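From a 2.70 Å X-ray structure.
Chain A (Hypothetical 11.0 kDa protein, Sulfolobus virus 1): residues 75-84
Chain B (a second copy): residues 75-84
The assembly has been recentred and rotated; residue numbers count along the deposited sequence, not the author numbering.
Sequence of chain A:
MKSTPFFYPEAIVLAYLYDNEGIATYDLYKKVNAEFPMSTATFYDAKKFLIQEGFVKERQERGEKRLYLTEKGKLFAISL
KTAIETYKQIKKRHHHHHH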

# COMPACT_ATOMS: atom_id res chain seq x y z
N LEU A 75 -4.87 2.49 -14.54
CA LEU A 75 -3.69 1.63 -14.53
C LEU A 75 -3.25 1.28 -13.13
O LEU A 75 -3.13 0.11 -12.77
CB LEU A 75 -2.58 2.27 -15.36
CG LEU A 75 -2.96 2.03 -16.83
CD1 LEU A 75 -2.42 3.08 -17.84
CD2 LEU A 75 -2.65 0.56 -17.25
N PHE A 76 -3.06 2.30 -12.30
CA PHE A 76 -2.63 2.09 -10.91
C PHE A 76 -3.64 1.35 -10.04
O PHE A 76 -3.29 0.41 -9.33
CB PHE A 76 -2.29 3.42 -10.28
CG PHE A 76 -1.41 3.33 -9.07
CD1 PHE A 76 -0.62 2.21 -8.84
CD2 PHE A 76 -1.36 4.40 -8.16
CE1 PHE A 76 0.21 2.14 -7.69
CE2 PHE A 76 -0.53 4.35 -7.02
CZ PHE A 76 0.24 3.21 -6.78
N ALA A 77 -4.90 1.80 -10.06
CA ALA A 77 -5.97 1.18 -9.30
C ALA A 77 -5.94 -0.37 -9.40
O ALA A 77 -6.10 -1.06 -8.38
CB ALA A 77 -7.33 1.74 -9.73
N ILE A 78 -5.68 -0.91 -10.60
CA ILE A 78 -5.69 -2.37 -10.81
C ILE A 78 -4.62 -3.05 -9.95
O ILE A 78 -4.93 -4.02 -9.25
CB ILE A 78 -5.45 -2.73 -12.27
CG1 ILE A 78 -6.61 -2.27 -13.16
CG2 ILE A 78 -5.17 -4.23 -12.41
CD1 ILE A 78 -6.17 -2.09 -14.67
N SER A 79 -3.39 -2.54 -10.00
CA SER A 79 -2.33 -3.15 -9.24
C SER A 79 -2.48 -2.91 -7.73
O SER A 79 -2.08 -3.75 -6.93
CB SER A 79 -0.97 -2.71 -9.73
OG SER A 79 -0.85 -1.31 -9.67
N LEU A 80 -3.04 -1.78 -7.33
CA LEU A 80 -3.37 -1.60 -5.91
C LEU A 80 -4.46 -2.58 -5.45
O LEU A 80 -4.36 -3.11 -4.35
CB LEU A 80 -3.83 -0.17 -5.62
CG LEU A 80 -2.81 1.00 -5.69
CD1 LEU A 80 -3.50 2.40 -5.61
CD2 LEU A 80 -1.62 0.86 -4.67
N LYS A 81 -5.50 -2.79 -6.26
CA LYS A 81 -6.62 -3.66 -5.91
C LYS A 81 -6.11 -5.05 -5.57
O LYS A 81 -6.57 -5.68 -4.59
CB LYS A 81 -7.62 -3.76 -7.08
CG LYS A 81 -8.88 -4.61 -6.84
CD LYS A 81 -10.13 -3.82 -6.32
CE LYS A 81 -10.19 -3.68 -4.70
NZ LYS A 81 -11.54 -3.86 -4.00
N THR A 82 -5.17 -5.53 -6.39
CA THR A 82 -4.60 -6.86 -6.30
C THR A 82 -3.81 -7.01 -4.98
O THR A 82 -4.00 -7.97 -4.24
CB THR A 82 -3.79 -7.22 -7.68
OG1 THR A 82 -3.00 -8.40 -7.56
CG2 THR A 82 -2.71 -6.28 -8.01
N ALA A 83 -2.98 -6.02 -4.67
CA ALA A 83 -2.33 -5.87 -3.38
C ALA A 83 -3.29 -5.86 -2.15
O ALA A 83 -3.16 -6.73 -1.26
CB ALA A 83 -1.43 -4.65 -3.40
N ILE A 84 -4.25 -4.93 -2.09
CA ILE A 84 -5.25 -4.89 -0.99
C ILE A 84 -6.07 -6.17 -0.89
O ILE A 84 -6.31 -6.70 0.21
CB ILE A 84 -6.19 -3.69 -1.16
CG1 ILE A 84 -5.43 -2.39 -0.93
CG2 ILE A 84 -7.40 -3.82 -0.22
CD1 ILE A 84 -5.86 -1.28 -1.80
N LEU B 75 3.81 -14.37 -0.14
CA LEU B 75 2.61 -14.06 -0.98
C LEU B 75 2.34 -12.56 -1.10
O LEU B 75 2.01 -12.03 -2.18
CB LEU B 75 1.32 -14.69 -0.43
CG LEU B 75 1.56 -15.79 0.61
CD1 LEU B 75 0.35 -16.21 1.56
CD2 LEU B 75 2.09 -16.97 -0.17
N PHE B 76 2.45 -11.89 0.03
CA PHE B 76 2.09 -10.53 0.06
C PHE B 76 3.11 -9.65 -0.69
O PHE B 76 2.73 -8.76 -1.47
CB PHE B 76 1.89 -10.13 1.50
CG PHE B 76 1.21 -8.81 1.66
CD1 PHE B 76 0.35 -8.35 0.67
CD2 PHE B 76 1.41 -8.04 2.81
CE1 PHE B 76 -0.27 -7.13 0.80
CE2 PHE B 76 0.79 -6.83 2.95
CZ PHE B 76 -0.06 -6.37 1.94
N ALA B 77 4.41 -9.90 -0.48
CA ALA B 77 5.48 -9.07 -1.10
C ALA B 77 5.34 -8.96 -2.61
O ALA B 77 5.48 -7.89 -3.17
CB ALA B 77 6.89 -9.60 -0.74
N ILE B 78 5.06 -10.10 -3.26
CA ILE B 78 4.79 -10.19 -4.69
C ILE B 78 3.78 -9.15 -5.13
O ILE B 78 4.11 -8.31 -5.94
CB ILE B 78 4.36 -11.63 -5.10
CG1 ILE B 78 5.52 -12.60 -4.86
CG2 ILE B 78 4.09 -11.70 -6.55
CD1 ILE B 78 5.16 -14.11 -4.85
N SER B 79 2.57 -9.17 -4.56
CA SER B 79 1.54 -8.22 -4.97
C SER B 79 1.89 -6.78 -4.64
O SER B 79 1.54 -5.86 -5.39
CB SER B 79 0.20 -8.60 -4.38
OG SER B 79 0.15 -8.27 -3.02
N LEU B 80 2.60 -6.59 -3.54
CA LEU B 80 3.03 -5.27 -3.18
C LEU B 80 4.01 -4.74 -4.16
O LEU B 80 3.84 -3.64 -4.64
CB LEU B 80 3.65 -5.30 -1.81
CG LEU B 80 2.71 -5.20 -0.63
CD1 LEU B 80 3.58 -5.20 0.63
CD2 LEU B 80 1.88 -3.92 -0.69
N LYS B 81 5.05 -5.51 -4.47
CA LYS B 81 6.10 -5.08 -5.42
C LYS B 81 5.53 -4.66 -6.78
O LYS B 81 5.98 -3.70 -7.37
CB LYS B 81 7.19 -6.16 -5.56
CG LYS B 81 8.37 -5.79 -6.46
CD LYS B 81 9.70 -6.41 -5.98
CE LYS B 81 10.14 -7.58 -6.83
NZ LYS B 81 10.36 -7.20 -8.26
N THR B 82 4.53 -5.38 -7.24
CA THR B 82 3.77 -5.05 -8.44
C THR B 82 3.20 -3.63 -8.37
O THR B 82 3.45 -2.81 -9.27
CB THR B 82 2.68 -6.12 -8.64
OG1 THR B 82 3.26 -7.16 -9.45
CG2 THR B 82 1.43 -5.66 -9.48
N ALA B 83 2.45 -3.35 -7.31
CA ALA B 83 1.89 -2.03 -7.10
C ALA B 83 2.97 -0.93 -7.04
O ALA B 83 2.80 0.10 -7.69
CB ALA B 83 1.06 -2.02 -5.82
N ILE B 84 4.04 -1.13 -6.27
CA ILE B 84 5.11 -0.14 -6.15
C ILE B 84 5.81 0.06 -7.48
O ILE B 84 6.10 1.19 -7.89
CB ILE B 84 6.13 -0.54 -5.11
CG1 ILE B 84 5.59 -0.28 -3.70
CG2 ILE B 84 7.37 0.29 -5.27
CD1 ILE B 84 5.79 -1.44 -2.77

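Two copies of the same helical segment, residues 75-84 of chains A and B, pack nearly antiparallel, with 164° between their N-to-C directions and axes that approach to 8.3 Å. A:Ala83, B:Ala83, A:Ser79 and B:Ser79, all small, lie where the helices come close, in keeping with this short approach. The register is reciprocal: the CA atoms of A:Ser79 and B:Ala83 lie 4.9 Å apart, and those of A:Ala83 and B:Ser79 lie 4.8 Å apart. No hydrogen bond crosses between the stretches; they bury 336 Å², both sides summed, and meet through van der Waals packing.

A:Ala83 and B:Ala83 contribute most of any residue on their helices, with 70 and 72 Å² covered. Their methyl groups meet near the middle of the contact, A:Ala83 CB to B:Ala83 CB at 4.4 Å, although each CA-to-CB bond points sideways relative to the other helix. Each methyl also rests against a leucine of the partner: A:Leu80 CD2 lies 4.1 Å from B:Ala83 CB, and A:Ala83 CB lies 4.3 Å from B:Leu80 CD2. Both leucines leave their backbones pointing away from the partner, yet in the m, t rotamer their ends come nearer, so that they add a little apolar cover while remaining buried. A single methyl suits A:Ala83 and B:Ala83: it fills the narrow space between the helices and leaves the backbone within reach of the partner's side chains.

A:Ser79 and B:Ser79 come next, with 39 and 41 Å² covered, and both point toward the opposing helix. Each is a p rotamer that turns its hydroxyl back to its own helix, where OG donates to the carbonyl of the preceding turn: A:Ser79 OG to A:Phe76 O and B:Ser79 OG to B:Phe76 O are both 3.0 Å. The hydroxyl is thus satisfied locally, and serine can sit in a buried, tightly packed site without a polar partner across the interface. It still makes close contact there: B:Ser79 OG is 3.5 Å from A:Ala83 CA and 4.0 Å from A:Ala83 CB, while A:Ser79 OG lies 4.4 Å from B:Ala83 CB.

A:Phe76 and B:Phe76 each close the contact beside the partner's alanine. Their CA-to-CB bonds point sideways, but the t rotamer brings the ring in, so that an edge meets the partner's carbonyl: A:Phe76 CE1 is 3.3 Å from B:Ala83 O, and B:Phe76 CE1 is 3.6 Å from A:Ala83 O. In both cases the oxygen lies near the ring plane, where the slightly positive C-H edge can face its partial negative charge.

A:Thr82 and B:Thr82 border the packed centre, with 27 and 31 Å² covered. B:Thr82 CG2 packs 3.8 Å from A:Ser79 CB. A side chain with both a methyl and a hydroxyl suits such a margin, less enclosed than the alanines. On both helices the leucine at 75, the alanine at 77, the isoleucine at 78 and the lysine at 81 lie out of reach of the partner stretch.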